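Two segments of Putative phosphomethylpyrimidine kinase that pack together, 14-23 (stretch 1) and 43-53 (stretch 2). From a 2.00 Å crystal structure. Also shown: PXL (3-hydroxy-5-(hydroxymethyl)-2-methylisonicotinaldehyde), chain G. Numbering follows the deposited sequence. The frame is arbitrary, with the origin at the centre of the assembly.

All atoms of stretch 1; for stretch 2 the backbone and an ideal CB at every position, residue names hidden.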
# COMPACT_ATOMS: atom_id res chain seq x y z
N HIS A 14 -10.22 -22.11 21.00
CA HIS A 14 -11.49 -21.75 20.47
C HIS A 14 -11.99 -22.94 19.68
O HIS A 14 -11.22 -23.83 19.31
CB HIS A 14 -11.39 -20.57 19.49
CG HIS A 14 -10.88 -19.30 20.09
ND1 HIS A 14 -11.72 -18.25 20.41
CD2 HIS A 14 -9.63 -18.86 20.34
CE1 HIS A 14 -11.02 -17.25 20.91
NE2 HIS A 14 -9.74 -17.59 20.89
N ASP A 15 -13.29 -22.94 19.40
CA ASP A 15 -13.88 -23.91 18.52
C ASP A 15 -13.60 -23.65 17.01
O ASP A 15 -13.18 -22.57 16.59
CB ASP A 15 -15.36 -23.97 18.80
CG ASP A 15 -16.07 -22.74 18.31
OD1 ASP A 15 -16.20 -21.75 19.11
OD2 ASP A 15 -16.41 -22.72 17.08
N LEU A 16 -13.83 -24.70 16.21
CA LEU A 16 -13.80 -24.63 14.75
C LEU A 16 -15.21 -24.83 14.27
O LEU A 16 -15.78 -25.92 14.43
CB LEU A 16 -12.90 -25.68 14.15
CG LEU A 16 -12.61 -25.58 12.61
CD1 LEU A 16 -11.69 -24.39 12.30
CD2 LEU A 16 -12.02 -26.84 12.05
N SER A 17 -15.76 -23.75 13.70
CA SER A 17 -17.06 -23.72 13.12
C SER A 17 -16.98 -23.53 11.59
O SER A 17 -16.37 -22.61 11.11
CB SER A 17 -17.90 -22.58 13.70
OG SER A 17 -18.40 -22.90 14.96
N GLY A 18 -17.69 -24.38 10.86
CA GLY A 18 -17.73 -24.33 9.43
C GLY A 18 -18.30 -23.06 8.83
O GLY A 18 -17.69 -22.48 7.95
N MSE A 19 -19.51 -22.68 9.22
CA MSE A 19 -20.16 -21.49 8.67
C MSE A 19 -20.39 -20.51 9.82
O MSE A 19 -20.36 -20.87 10.99
CB MSE A 19 -21.45 -21.87 7.94
CG MSE A 19 -21.24 -22.04 6.41
SE MSE A 19 -21.07 -20.17 5.79
CE MSE A 19 -22.89 -19.47 6.23
N GLY A 20 -20.55 -19.25 9.47
CA GLY A 20 -20.56 -18.18 10.41
C GLY A 20 -19.15 -17.71 10.57
O GLY A 20 -18.18 -18.45 10.30
N ARG A 21 -18.98 -16.50 11.04
CA ARG A 21 -17.65 -16.02 11.27
C ARG A 21 -17.45 -15.85 12.77
O ARG A 21 -17.65 -14.78 13.32
CB ARG A 21 -17.41 -14.74 10.50
CG ARG A 21 -17.48 -14.92 9.00
CD ARG A 21 -17.24 -13.57 8.38
NE ARG A 21 -16.96 -13.60 6.95
CZ ARG A 21 -17.85 -13.59 5.98
NH1 ARG A 21 -19.15 -13.62 6.23
NH2 ARG A 21 -17.43 -13.55 4.71
N VAL A 22 -17.05 -16.95 13.43
CA VAL A 22 -16.82 -16.99 14.85
C VAL A 22 -15.50 -17.71 15.08
O VAL A 22 -14.95 -18.34 14.18
CB VAL A 22 -17.93 -17.75 15.62
CG1 VAL A 22 -19.28 -16.97 15.54
CG2 VAL A 22 -18.07 -19.23 15.13
N SER A 23 -14.99 -17.58 16.28
CA SER A 23 -13.99 -18.50 16.82
C SER A 23 -12.76 -18.67 15.88
O SER A 23 -12.22 -17.67 15.37
CB SER A 23 -14.64 -19.81 17.24
OG SER A 23 -15.32 -20.46 16.17
N UNK A 43 -11.60 -26.54 20.71
CA UNK A 43 -12.44 -26.90 21.85
C UNK A 43 -13.63 -27.77 21.45
O UNK A 43 -14.21 -28.48 22.30
CB UNK A 43 -12.94 -25.63 22.55
N UNK A 44 -13.98 -27.69 20.17
CA UNK A 44 -15.18 -28.32 19.62
C UNK A 44 -15.14 -28.17 18.12
O UNK A 44 -14.47 -27.28 17.61
CB UNK A 44 -16.46 -27.71 20.20
N UNK A 45 -15.88 -29.02 17.43
CA UNK A 45 -16.15 -28.89 16.00
C UNK A 45 -17.63 -28.71 15.74
O UNK A 45 -18.45 -29.50 16.21
CB UNK A 45 -15.63 -30.11 15.24
N UNK A 46 -17.99 -27.66 15.02
CA UNK A 46 -19.38 -27.40 14.68
C UNK A 46 -19.52 -27.10 13.19
O UNK A 46 -18.64 -26.51 12.58
CB UNK A 46 -19.93 -26.24 15.51
N UNK A 47 -20.69 -27.42 12.63
CA UNK A 47 -21.05 -27.07 11.27
C UNK A 47 -21.15 -25.54 11.07
O UNK A 47 -20.91 -25.00 9.96
CB UNK A 47 -22.38 -27.74 10.90
N UNK A 48 -21.54 -24.87 12.15
CA UNK A 48 -21.84 -23.45 12.16
C UNK A 48 -22.05 -22.98 13.58
O UNK A 48 -22.27 -23.80 14.48
CB UNK A 48 -23.07 -23.14 11.30
N UNK A 49 -22.08 -21.66 13.80
CA UNK A 49 -22.22 -21.18 15.17
C UNK A 49 -23.60 -21.51 15.75
O UNK A 49 -24.54 -21.90 15.01
CB UNK A 49 -21.98 -19.67 15.22
N UNK A 50 -23.72 -21.38 17.08
CA UNK A 50 -24.94 -21.78 17.80
C UNK A 50 -26.08 -20.75 17.82
O UNK A 50 -27.09 -20.95 18.49
CB UNK A 50 -24.57 -22.11 19.25
N UNK A 51 -25.95 -19.65 17.09
CA UNK A 51 -27.05 -18.71 16.91
C UNK A 51 -27.86 -18.98 15.62
O UNK A 51 -28.85 -18.33 15.33
CB UNK A 51 -26.50 -17.28 16.89
N UNK A 52 -27.44 -19.96 14.84
CA UNK A 52 -28.33 -20.55 13.85
C UNK A 52 -29.35 -21.48 14.56
O UNK A 52 -29.13 -21.95 15.71
CB UNK A 52 -27.52 -21.32 12.80
N UNK A 53 -30.45 -21.80 13.88
CA UNK A 53 -31.43 -22.66 14.57
C UNK A 53 -30.86 -24.04 14.98
O UNK A 53 -31.26 -24.59 15.99
CB UNK A 53 -32.65 -22.87 13.66
OP4 PXL G . -17.48 -16.29 20.34
C5A PXL G . -18.79 -16.45 19.82
C5 PXL G . -19.00 -17.92 19.45
C6 PXL G . -18.00 -18.85 19.26
N1 PXL G . -18.26 -20.12 18.97
C2 PXL G . -19.48 -20.66 18.76
C3 PXL G . -20.63 -19.76 18.91
C4 PXL G . -20.36 -18.36 19.29
C4A PXL G . -21.39 -17.33 19.42
O4A PXL G . -22.43 -17.66 18.95
O3 PXL G . -21.91 -20.15 18.79
C2A PXL G . -19.53 -22.13 18.37

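Position 43 lies beside the start of stretch 1, its ideal CB 4.0 Å from H14 C and directed sideways. Its backbone N donates to H14 O (3.1 Å), a bond open to any residue but proline, and a small or branched polar side chain would fit. The residue is T43; its OG1 comes within 3.4 Å of D15 CB.

Position 44 is extended, and its backbone O accepts from L16 N at 3.0 Å. The ideal CB is 4.1 Å from D15 CB, so a small side chain sits easily here. The methyl of A44 keeps that distance, while A44 O lies 3.5 Å from D15 CA.

Position 45 bridges L16 in parallel register, and its CB shares a face with the L16 side chain. Extended angles and an apolar neighbour favour a beta-branched or other aliphatic residue; V45 is found, its CA giving a CA-H...O contact to L16 O (3.4 Å).

Position 46 pairs with S17 and points to the face of that serine, its ideal CB 3.7 Å from S17 OG. D15 OD2 is nearby but already accepts from S17 OG, and the methyl C2A of PXL borders the same space, so a medium aliphatic is as plausible as a polar group. L46 places CD2 3.6 Å from PXL C2A and CD1 3.8 Å from D15 OD2.

At 47 the chain turns a corner and CB points away, so stretch 1 imposes little choice. S47 OG donates to the side chain of 48, while S47 O accepts from M19 N (2.8 Å).

Position 48 bridges M19, its ideal CB close to M19 O (3.6 Å), so a small side chain, or a longer one whose end turns away, would suit; a polar one could bond within its own stretch. N48 leads its end away, and its OD1 accepts from S47 OG (2.6 Å).

Position 49 has its CB 3.8 Å from V22 CG1, beside the bare CA of G20, which leaves room for a flat ring. H49 brings CD2 to 3.7 Å from G20 CA; a CB on G20 would clash with that atom.

Positions 50 and 51 face PXL rather than stretch 1, inviting polar groups. T50 N donates to PXL O3 (2.8 Å), and T50 OG1 bonds the same O3 at 2.6 Å; Q51 NE2 reaches PXL O4A (3.1 Å), and Q51 N donates to H49 ND1 (3.1 Å) within the type I turn from 49 to 52.

Position 52 points toward stretch 1 from a distance, so only a long side chain arrives: Y52 OH lies 3.6 Å from selenomethionine M19 CE. Position 53 is out of reach, leaving the choice open; its phi of -60° is compatible with proline, and P53 is found.

Stretch 2 (43-53) TAVLSNHTQYP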
# COMPACT_ATOMS: atom_id res chain seq x y z
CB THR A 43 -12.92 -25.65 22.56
OG1 THR A 43 -13.67 -24.85 21.62
CG2 THR A 43 -11.67 -24.81 23.14
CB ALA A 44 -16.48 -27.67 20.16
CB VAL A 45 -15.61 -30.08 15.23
CG1 VAL A 45 -16.06 -30.04 13.73
CG2 VAL A 45 -14.09 -29.98 15.29
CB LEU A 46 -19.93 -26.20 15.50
CG LEU A 46 -19.89 -26.23 17.06
CD1 LEU A 46 -18.52 -25.79 17.64
CD2 LEU A 46 -20.98 -25.29 17.65
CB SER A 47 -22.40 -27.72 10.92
OG SER A 47 -23.46 -27.29 11.77
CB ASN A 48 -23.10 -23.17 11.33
CG ASN A 48 -24.29 -24.06 11.70
OD1 ASN A 48 -24.58 -25.06 11.01
ND2 ASN A 48 -25.03 -23.67 12.73
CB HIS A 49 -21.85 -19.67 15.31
CG HIS A 49 -22.75 -18.75 14.53
ND1 HIS A 49 -24.11 -18.67 14.75
CD2 HIS A 49 -22.48 -17.89 13.54
CE1 HIS A 49 -24.63 -17.78 13.92
NE2 HIS A 49 -23.66 -17.30 13.16
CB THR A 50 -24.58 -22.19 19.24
OG1 THR A 50 -24.06 -21.05 19.94
CG2 THR A 50 -23.57 -23.32 19.24
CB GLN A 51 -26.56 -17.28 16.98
CG GLN A 51 -25.84 -16.94 18.31
CD GLN A 51 -25.53 -15.46 18.48
OE1 GLN A 51 -26.45 -14.64 18.44
NE2 GLN A 51 -24.25 -15.11 18.72
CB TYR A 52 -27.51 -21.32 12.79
CG TYR A 52 -26.86 -20.46 11.71
CD1 TYR A 52 -27.59 -19.99 10.65
CD2 TYR A 52 -25.51 -20.16 11.75
CE1 TYR A 52 -27.01 -19.24 9.65
CE2 TYR A 52 -24.92 -19.39 10.77
CZ TYR A 52 -25.66 -18.94 9.72
OH TYR A 52 -25.07 -18.20 8.76
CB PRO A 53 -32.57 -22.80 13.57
CG PRO A 53 -32.34 -21.73 12.53
CD PRO A 53 -30.92 -21.33 12.56
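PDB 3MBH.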